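Local structure of phosphoribosylaminoimidazole carboxylase (Treponema denticola, 5C5D) at residues Glu19-Glu24 with Ile63-Arg68; Leu25-Ile30 with Lys140-Ser145; Ala112-Pro117 with Ala121-Arg126. The protein catalyses the reversible carboxylation of 5-aminoimidazole ribonucleotide with CO2 to 4-carboxy-5-aminoimidazole ribonucleotide, a step of de novo purine biosynthesis. The protein carries 1 engineered substitution. All coordinates share one frame; numbering follows the deposited sequence. Where two conformers were deposited one is given.

Contact 1: Glu19-Glu24 with Ile63-Arg68; sequences EKIASE and ITIAGR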
loop_
_atom_site.group_PDB
_atom_site.type_symbol
_atom_site.label_atom_id
_atom_site.label_comp_id
_atom_site.label_asym_id
_atom_site.label_seq_id
_atom_site.Cartn_x
_atom_site.Cartn_y
_atom_site.Cartn_z
ATOM N N GLU D 19 24.262 -10.424 14.854
ATOM C CA GLU D 19 24.817 -11.715 15.229
ATOM C C GLU D 19 24.443 -12.799 14.229
ATOM O O GLU D 19 25.230 -13.726 13.980
ATOM C CB GLU D 19 24.347 -12.113 16.637
ATOM C CG GLU D 19 25.023 -11.303 17.735
ATOM C CD GLU D 19 24.443 -11.554 19.126
ATOM O OE1 GLU D 19 23.233 -11.857 19.252
ATOM O OE2 GLU D 19 25.213 -11.443 20.093
ATOM N N LYS D 20 23.251 -12.704 13.654
ATOM C CA LYS D 20 22.847 -13.669 12.639
ATOM C C LYS D 20 23.747 -13.586 11.446
ATOM O O LYS D 20 24.097 -14.605 10.848
ATOM C CB LYS D 20 21.410 -13.460 12.196
ATOM C CG LYS D 20 20.416 -13.967 13.216
ATOM C CD LYS D 20 19.016 -13.730 12.759
ATOM C CE LYS D 20 18.053 -14.433 13.652
ATOM N NZ LYS D 20 16.824 -14.667 12.891
ATOM N N ILE D 21 24.126 -12.365 11.084
ATOM C CA ILE D 21 25.022 -12.187 9.958
ATOM C C ILE D 21 26.405 -12.715 10.295
ATOM O O ILE D 21 27.023 -13.415 9.503
ATOM C CB ILE D 21 25.121 -10.703 9.547
ATOM C CG1 ILE D 21 23.745 -10.202 9.151
ATOM C CG2 ILE D 21 26.113 -10.525 8.377
ATOM C CD1 ILE D 21 23.665 -8.678 8.957
ATOM N N ALA D 22 26.891 -12.383 11.483
ATOM C CA ALA D 22 28.251 -12.748 11.857
ATOM C C ALA D 22 28.347 -14.266 11.934
ATOM O O ALA D 22 29.311 -14.863 11.468
ATOM C CB ALA D 22 28.640 -12.115 13.175
ATOM N N SER D 23 27.318 -14.883 12.508
ATOM C CA SER D 23 27.274 -16.334 12.639
ATOM C C SER D 23 27.433 -16.992 11.278
ATOM O O SER D 23 28.161 -17.974 11.124
ATOM C CB SER D 23 25.957 -16.788 13.284
ATOM O OG SER D 23 25.941 -16.445 14.652
ATOM N N GLU D 24 26.756 -16.448 10.288
ATOM C CA GLU D 24 26.816 -17.055 8.967
ATOM C C GLU D 24 28.190 -16.793 8.332
ATOM O O GLU D 24 28.751 -17.679 7.687
ATOM C CB GLU D 24 25.675 -16.531 8.079
ATOM C CG GLU D 24 25.298 -17.482 6.973
ATOM C CD GLU D 24 24.582 -18.721 7.492
ATOM O OE1 GLU D 24 24.379 -18.829 8.716
ATOM O OE2 GLU D 24 24.192 -19.578 6.672
ATOM N N ILE D 63 28.734 -4.184 6.013
ATOM C CA ILE D 63 27.307 -4.525 6.038
ATOM C C ILE D 63 26.683 -3.588 7.061
ATOM O O ILE D 63 27.046 -3.618 8.242
ATOM C CB ILE D 63 27.056 -5.994 6.379
ATOM C CG1 ILE D 63 27.699 -6.907 5.341
ATOM C CG2 ILE D 63 25.554 -6.273 6.479
ATOM C CD1 ILE D 63 27.567 -8.416 5.694
ATOM N N THR D 64 25.740 -2.764 6.611
ATOM C CA THR D 64 25.175 -1.706 7.430
ATOM C C THR D 64 23.735 -1.986 7.814
ATOM O O THR D 64 22.903 -2.327 6.990
ATOM C CB THR D 64 25.284 -0.373 6.699
ATOM O OG1 THR D 64 24.774 -0.558 5.359
ATOM C CG2 THR D 64 26.748 0.080 6.683
ATOM N N ILE D 65 23.499 -1.899 9.111
ATOM C CA ILE D 65 22.215 -2.253 9.725
ATOM C C ILE D 65 21.583 -1.077 10.443
ATOM O O ILE D 65 22.107 -0.633 11.436
ATOM C CB ILE D 65 22.405 -3.352 10.764
ATOM C CG1 ILE D 65 23.041 -4.590 10.118
ATOM C CG2 ILE D 65 21.087 -3.764 11.390
ATOM C CD1 ILE D 65 23.605 -5.545 11.182
ATOM N N ALA D 66 20.460 -0.570 9.950
ATOM C CA ALA D 66 19.792 0.522 10.627
ATOM C C ALA D 66 18.295 0.385 10.438
ATOM O O ALA D 66 17.833 0.174 9.315
ATOM C CB ALA D 66 20.258 1.847 10.114
ATOM N N GLY D 67 17.562 0.519 11.542
ATOM C CA GLY D 67 16.118 0.452 11.475
ATOM C C GLY D 67 15.488 1.791 11.166
ATOM O O GLY D 67 16.175 2.805 10.981
ATOM N N ARG D 68 14.157 1.790 11.121
ATOM C CA ARG D 68 13.403 2.982 10.797
ATOM C C ARG D 68 13.919 3.537 9.507
ATOM O O ARG D 68 14.205 2.758 8.601
ATOM C CB ARG D 68 13.462 3.961 11.958
ATOM C CG ARG D 68 12.857 3.321 13.169
ATOM C CD ARG D 68 12.689 4.298 14.314
ATOM N NE ARG D 68 11.847 3.694 15.332
ATOM C CZ ARG D 68 11.352 4.335 16.381
ATOM N NH1 ARG D 68 11.620 5.619 16.566
ATOM N NH2 ARG D 68 10.588 3.679 17.245
#
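In the three-layer alpha/beta fold of this enzyme, helix 15-27 lies over a parallel sheet of strand order 2-1-3-4-5, and Ile21 is the helix residue that meets Ile63 and Ile65 on the central strand 60-65. Ile21 illustrates how one branched side chain can meet two strand residues: CG2 touches Ile63 alone, and CD1 touches both Ile63 and Ile65. With chi1 at -60°, CG1 of Ile21 stands beside the backbone N while CG2 is anti to it, which points CG2 at the end of Ile63 and sends CG1 and CD1 toward Ile65. The CG2 methyl of Ile21 lies 3.7 Å from Ile63 CD1, the two side chains sliding past each other in opposite senses. The longer arm of Ile21 ends in CD1, which comes within 3.9 Å of Ile63 CG2. All three isoleucines are buried. Cys87 adjoins both Ile21 and Ile63, and Ile65 also touches Asp14, a substrate-binding residue. Two residues past Ile65, beyond the end of the strand, Gly67 binds the substrate, so the contact lies close to the substrate site in the chain. Ile21 and Ile65 reach toward each other tip to tip, with their CD1 methyls 3.8 Å apart.

Contact 2: Leu25-Ile30 with Lys140-Ser145; sequences LKTFGI and KSYMES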
loop_
_atom_site.group_PDB
_atom_site.type_symbol
_atom_site.label_atom_id
_atom_site.label_comp_id
_atom_site.label_asym_id
_atom_site.label_seq_id
_atom_site.Cartn_x
_atom_site.Cartn_y
_atom_site.Cartn_z
ATOM N N LEU D 25 28.756 -15.605 8.535
ATOM C CA LEU D 25 30.101 -15.327 7.999
ATOM C C LEU D 25 31.138 -16.286 8.593
ATOM O O LEU D 25 32.091 -16.692 7.929
ATOM C CB LEU D 25 30.518 -13.885 8.266
ATOM C CG LEU D 25 29.779 -12.800 7.498
ATOM C CD1 LEU D 25 30.120 -11.433 8.095
ATOM C CD2 LEU D 25 30.116 -12.853 6.032
ATOM N N LYS D 26 30.941 -16.688 9.840
ATOM C CA LYS D 26 31.884 -17.587 10.476
ATOM C C LYS D 26 31.894 -18.942 9.786
ATOM O O LYS D 26 32.943 -19.565 9.686
ATOM C CB LYS D 26 31.547 -17.744 11.960
ATOM C CG LYS D 26 32.636 -18.419 12.749
ATOM C CD LYS D 26 32.446 -18.204 14.229
ATOM C CE LYS D 26 33.668 -18.652 15.002
ATOM N NZ LYS D 26 33.527 -18.367 16.454
ATOM N N THR D 27 30.736 -19.383 9.298
ATOM C CA THR D 27 30.639 -20.655 8.596
ATOM C C THR D 27 31.433 -20.618 7.278
ATOM O O THR D 27 31.954 -21.643 6.853
ATOM C CB THR D 27 29.181 -21.047 8.283
ATOM O OG1 THR D 27 28.628 -20.169 7.313
ATOM C CG2 THR D 27 28.326 -20.989 9.528
ATOM N N PHE D 28 31.531 -19.447 6.646
ATOM C CA PHE D 28 32.322 -19.283 5.413
ATOM C C PHE D 28 33.809 -19.030 5.665
ATOM O O PHE D 28 34.603 -18.952 4.712
ATOM C CB PHE D 28 31.780 -18.124 4.565
ATOM C CG PHE D 28 30.379 -18.329 4.061
ATOM C CD1 PHE D 28 30.099 -19.341 3.171
ATOM C CD2 PHE D 28 29.343 -17.487 4.457
ATOM C CE1 PHE D 28 28.813 -19.527 2.703
ATOM C CE2 PHE D 28 28.051 -17.662 3.984
ATOM C CZ PHE D 28 27.785 -18.692 3.114
ATOM N N GLY D 29 34.191 -18.894 6.932
ATOM C CA GLY D 29 35.579 -18.677 7.289
ATOM C C GLY D 29 36.049 -17.240 7.062
ATOM O O GLY D 29 37.237 -16.975 6.816
ATOM N N ILE D 30 35.117 -16.310 7.177
ATOM C CA ILE D 30 35.368 -14.894 6.894
ATOM C C ILE D 30 35.400 -14.086 8.185
ATOM O O ILE D 30 34.437 -14.089 8.966
ATOM C CB ILE D 30 34.287 -14.315 5.936
ATOM C CG1 ILE D 30 34.382 -14.989 4.569
ATOM C CG2 ILE D 30 34.438 -12.804 5.798
ATOM C CD1 ILE D 30 33.182 -14.789 3.675
ATOM N N LYS D 140 30.431 -22.987 -2.528
ATOM C CA LYS D 140 29.902 -24.109 -3.298
ATOM C C LYS D 140 29.384 -25.210 -2.364
ATOM O O LYS D 140 28.295 -25.723 -2.558
ATOM C CB LYS D 140 30.981 -24.657 -4.240
ATOM C CG LYS D 140 30.595 -25.903 -5.001
ATOM C CD LYS D 140 31.741 -26.306 -5.936
ATOM C CE LYS D 140 31.895 -27.817 -6.085
ATOM N NZ LYS D 140 31.103 -28.377 -7.213
ATOM N N SER D 141 30.149 -25.530 -1.327
ATOM C CA SER D 141 29.728 -26.528 -0.347
ATOM C C SER D 141 28.393 -26.109 0.315
ATOM O O SER D 141 27.477 -26.922 0.482
ATOM C CB SER D 141 30.827 -26.739 0.692
ATOM O OG SER D 141 30.367 -27.556 1.748
ATOM N N TYR D 142 28.280 -24.827 0.648
ATOM C CA TYR D 142 27.088 -24.257 1.286
ATOM C C TYR D 142 25.862 -24.365 0.408
ATOM O O TYR D 142 24.791 -24.809 0.838
ATOM C CB TYR D 142 27.375 -22.796 1.608
ATOM C CG TYR D 142 26.327 -21.994 2.337
ATOM C CD1 TYR D 142 26.374 -21.858 3.718
ATOM C CD2 TYR D 142 25.364 -21.272 1.637
ATOM C CE1 TYR D 142 25.459 -21.079 4.383
ATOM C CE2 TYR D 142 24.436 -20.490 2.294
ATOM C CZ TYR D 142 24.484 -20.400 3.668
ATOM O OH TYR D 142 23.566 -19.618 4.328
ATOM N N MET D 143 26.022 -23.949 -0.843
ATOM C CA MET D 143 24.897 -23.879 -1.747
ATOM C C MET D 143 24.510 -25.304 -2.162
ATOM O O MET D 143 23.321 -25.604 -2.302
ATOM C CB MET D 143 25.230 -22.946 -2.936
ATOM C CG MET D 143 25.058 -21.444 -2.547
ATOM S SD MET D 143 25.393 -20.231 -3.841
ATOM C CE MET D 143 23.718 -20.158 -4.517
ATOM N N GLU D 144 25.484 -26.203 -2.288
ATOM C CA GLU D 144 25.167 -27.596 -2.606
ATOM C C GLU D 144 24.421 -28.261 -1.466
ATOM O O GLU D 144 23.474 -29.022 -1.687
ATOM C CB GLU D 144 26.440 -28.394 -2.950
ATOM C CG GLU D 144 26.995 -27.997 -4.315
ATOM C CD GLU D 144 28.191 -28.823 -4.774
ATOM O OE1 GLU D 144 28.833 -29.522 -3.952
ATOM O OE2 GLU D 144 28.479 -28.754 -5.988
ATOM N N SER D 145 24.831 -27.952 -0.244
ATOM C CA SER D 145 24.155 -28.491 0.928
ATOM C C SER D 145 22.700 -28.042 0.981
ATOM O O SER D 145 21.818 -28.841 1.309
ATOM C CB SER D 145 24.902 -28.076 2.203
ATOM O OG SER D 145 24.145 -28.405 3.347
#
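A chi1 of -63° places the ring of Phe28 anti to its carbonyl carbon, while a chi1 of -177° at Tyr142 stretches that ring away from helix 133-157, and between them the two torsions bring the aromatics together. Phe28 belongs to the Schellman motif that closes helix 15-27: Gly29 has positive phi, and its N bonds back to Lys26 O while Ile30 N returns to Leu25 O. The general lesson is that a helix terminus can present a side chain to a distant element; here the partner is the long C-terminal helix. The rings of Phe28 and Tyr142 lie obliquely, with planes at 49° and centroids 4.6 Å apart, and the side chains cross at about a right angle. Leu122 of helix 117-129 packs on both Phe28 and Tyr142, so the two rings belong to a three-helix junction. The polar end of Tyr142 returns to helix 15-27, where its OH lies very close to Glu24 OE2, probably hydrogen-bonded. Thr27 lies beside the pair, its OG1 4.4 Å from Tyr142 CE1, and that hydroxyl is hydrogen-bonded to Glu24 O. Phe28 approaches with CZ and CE1. The latter comes within 3.5 Å of Tyr142 CG and also lies 3.7 Å from Tyr142 CB, while Phe28 CZ sits 3.4 Å above the plane of the Tyr142 ring, over the centre of one face.

Contact 3: Ala112-Pro117 with Ala121-Arg126; sequences ALVLEP and ALLAAR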
loop_
_atom_site.group_PDB
_atom_site.type_symbol
_atom_site.label_atom_id
_atom_site.label_comp_id
_atom_site.label_asym_id
_atom_site.label_seq_id
_atom_site.Cartn_x
_atom_site.Cartn_y
_atom_site.Cartn_z
ATOM N N ALA D 112 24.366 -2.510 -1.864
ATOM C CA ALA D 112 23.599 -3.707 -2.213
ATOM C C ALA D 112 22.544 -3.981 -1.155
ATOM O O ALA D 112 22.896 -4.209 -0.009
ATOM C CB ALA D 112 24.533 -4.880 -2.300
ATOM N N LEU D 113 21.261 -3.992 -1.511
ATOM C CA LEU D 113 20.238 -4.299 -0.518
ATOM C C LEU D 113 19.915 -5.796 -0.512
ATOM O O LEU D 113 19.684 -6.394 -1.577
ATOM C CB LEU D 113 18.975 -3.521 -0.821
ATOM C CG LEU D 113 17.802 -3.727 0.140
ATOM C CD1 LEU D 113 18.147 -3.416 1.606
ATOM C CD2 LEU D 113 16.668 -2.853 -0.369
ATOM N N VAL D 114 19.949 -6.390 0.678
ATOM C CA VAL D 114 19.560 -7.790 0.885
ATOM C C VAL D 114 18.740 -7.873 2.151
ATOM O O VAL D 114 19.139 -7.307 3.171
ATOM C CB VAL D 114 20.785 -8.691 0.998
ATOM C CG1 VAL D 114 20.404 -10.125 1.273
ATOM C CG2 VAL D 114 21.579 -8.657 -0.285
ATOM N N LEU D 115 17.612 -8.577 2.114
ATOM C CA LEU D 115 16.769 -8.615 3.300
ATOM C C LEU D 115 17.201 -9.566 4.396
ATOM O O LEU D 115 17.139 -9.218 5.581
ATOM C CB LEU D 115 15.346 -8.984 2.916
ATOM C CG LEU D 115 14.568 -7.944 2.131
ATOM C CD1 LEU D 115 13.123 -8.386 2.061
ATOM C CD2 LEU D 115 14.681 -6.590 2.782
ATOM N N GLU D 116 17.554 -10.789 4.038
ATOM C CA GLU D 116 17.821 -11.773 5.059
ATOM C C GLU D 116 19.281 -11.735 5.502
ATOM O O GLU D 116 20.185 -11.759 4.662
ATOM C CB GLU D 116 17.500 -13.162 4.543
ATOM C CG GLU D 116 16.032 -13.469 4.278
ATOM C CD GLU D 116 15.221 -13.632 5.528
ATOM O OE1 GLU D 116 15.814 -13.934 6.577
ATOM O OE2 GLU D 116 13.980 -13.451 5.462
ATOM N N PRO D 117 19.514 -11.774 6.806
ATOM C CA PRO D 117 20.886 -11.772 7.320
ATOM C C PRO D 117 21.760 -12.895 6.776
ATOM O O PRO D 117 22.933 -12.639 6.475
ATOM C CB PRO D 117 20.698 -11.901 8.838
ATOM C CG PRO D 117 19.260 -12.122 9.076
ATOM C CD PRO D 117 18.512 -11.684 7.883
ATOM N N ALA D 121 25.325 -12.338 4.410
ATOM C CA ALA D 121 26.593 -13.064 4.569
ATOM C C ALA D 121 26.982 -13.815 3.310
ATOM O O ALA D 121 28.146 -13.792 2.902
ATOM C CB ALA D 121 26.499 -14.025 5.728
ATOM N N LEU D 122 26.015 -14.473 2.680
ATOM C CA LEU D 122 26.294 -15.213 1.455
ATOM C C LEU D 122 26.712 -14.291 0.329
ATOM O O LEU D 122 27.665 -14.605 -0.407
ATOM C CB LEU D 122 25.057 -16.032 1.040
ATOM C CG LEU D 122 25.174 -16.892 -0.219
ATOM C CD1 LEU D 122 26.253 -17.947 -0.100
ATOM C CD2 LEU D 122 23.819 -17.523 -0.541
ATOM N N LEU D 123 26.041 -13.149 0.207
ATOM C CA LEU D 123 26.428 -12.195 -0.825
ATOM C C LEU D 123 27.840 -11.726 -0.567
ATOM O O LEU D 123 28.637 -11.617 -1.495
ATOM C CB LEU D 123 25.487 -10.988 -0.874
ATOM C CG LEU D 123 25.945 -9.805 -1.756
ATOM C CD1 LEU D 123 26.049 -10.192 -3.204
ATOM C CD2 LEU D 123 24.993 -8.638 -1.601
ATOM N N ALA D 124 28.151 -11.397 0.681
ATOM C CA ALA D 124 29.520 -10.952 0.983
ATOM C C ALA D 124 30.522 -12.036 0.555
ATOM O O ALA D 124 31.556 -11.754 -0.080
ATOM C CB ALA D 124 29.680 -10.636 2.440
ATOM N N ALA D 125 30.247 -13.278 0.929
ATOM C CA ALA D 125 31.155 -14.360 0.583
ATOM C C ALA D 125 31.296 -14.467 -0.927
ATOM O O ALA D 125 32.402 -14.674 -1.446
ATOM C CB ALA D 125 30.653 -15.693 1.199
ATOM N N ARG D 126 30.192 -14.318 -1.643
ATOM C CA ARG D 126 30.245 -14.472 -3.099
ATOM C C ARG D 126 30.935 -13.302 -3.782
ATOM O O ARG D 126 31.504 -13.473 -4.865
ATOM C CB ARG D 126 28.829 -14.713 -3.644
ATOM C CG ARG D 126 28.329 -16.061 -3.154
ATOM C CD ARG D 126 26.868 -16.302 -3.469
ATOM N NE ARG D 126 26.666 -16.586 -4.876
ATOM C CZ ARG D 126 25.473 -16.738 -5.425
ATOM N NH1 ARG D 126 24.387 -16.611 -4.676
ATOM N NH2 ARG D 126 25.365 -16.989 -6.721
#
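Leu123 runs from helix 117-129 toward Ala112 and Val114, completing a beta-alpha unit in which the short strand 112-113, the outermost of this chain's sheet, turns through a loop into a helix that packs back against it. Its CB points toward the strand side, and a chi1 of 170° extends CG anti to the backbone N, carrying the branch toward Ala112 and Val114. From CG the branch ends in CD2, which makes both contacts: Val114 CG2 at 3.7 Å and Ala112 CB at 3.9 Å. The CD2 methyl thus touches two residues that lie two apart in the chain, Val114 crossing Leu123 obliquely. The return is short: Glu116 takes the N-cap position and Pro117 begins the helix. The proline ring packs on Lys20 and Ile21 of helix 15-27, joining the two helices that cover this side of the sheet. Ala112 meets Ala112 of a neighbouring subunit, to which Leu113 makes backbone hydrogen bonds and whose Asp77 forms a salt bridge with the guanidinium of Arg126. The first helical turn is held by the backbone bond from Ala121 N to Pro117 O, 3.2 Å long and fairly straight, with an N-H...O angle of 163°.

Overall arrangement
Contacts 1 and 3 pack helices on a parallel sheet, and contact 2 adds the C-terminal helix outside them. Helix 15-27 serves contacts 1 and 2, whose centres lie about 17 Å apart, the first on strand 60-65 and the second on the C-terminal helix. Contact 3, about 10 Å from contact 1 between centres, meets it where Ile21 CG1 packs on Pro117 CB at 3.5 Å. Leu122 CD1, 3.6 Å from Phe28 CZ, ties contact 3 to contact 2, whose centre is about 13 Å away. Contact 1 alone includes a substrate-binding residue, Gly67; the side chain of Pro117 in contact 3 stays about 10 Å from that of Asp14, and contact 2 lies away from the site.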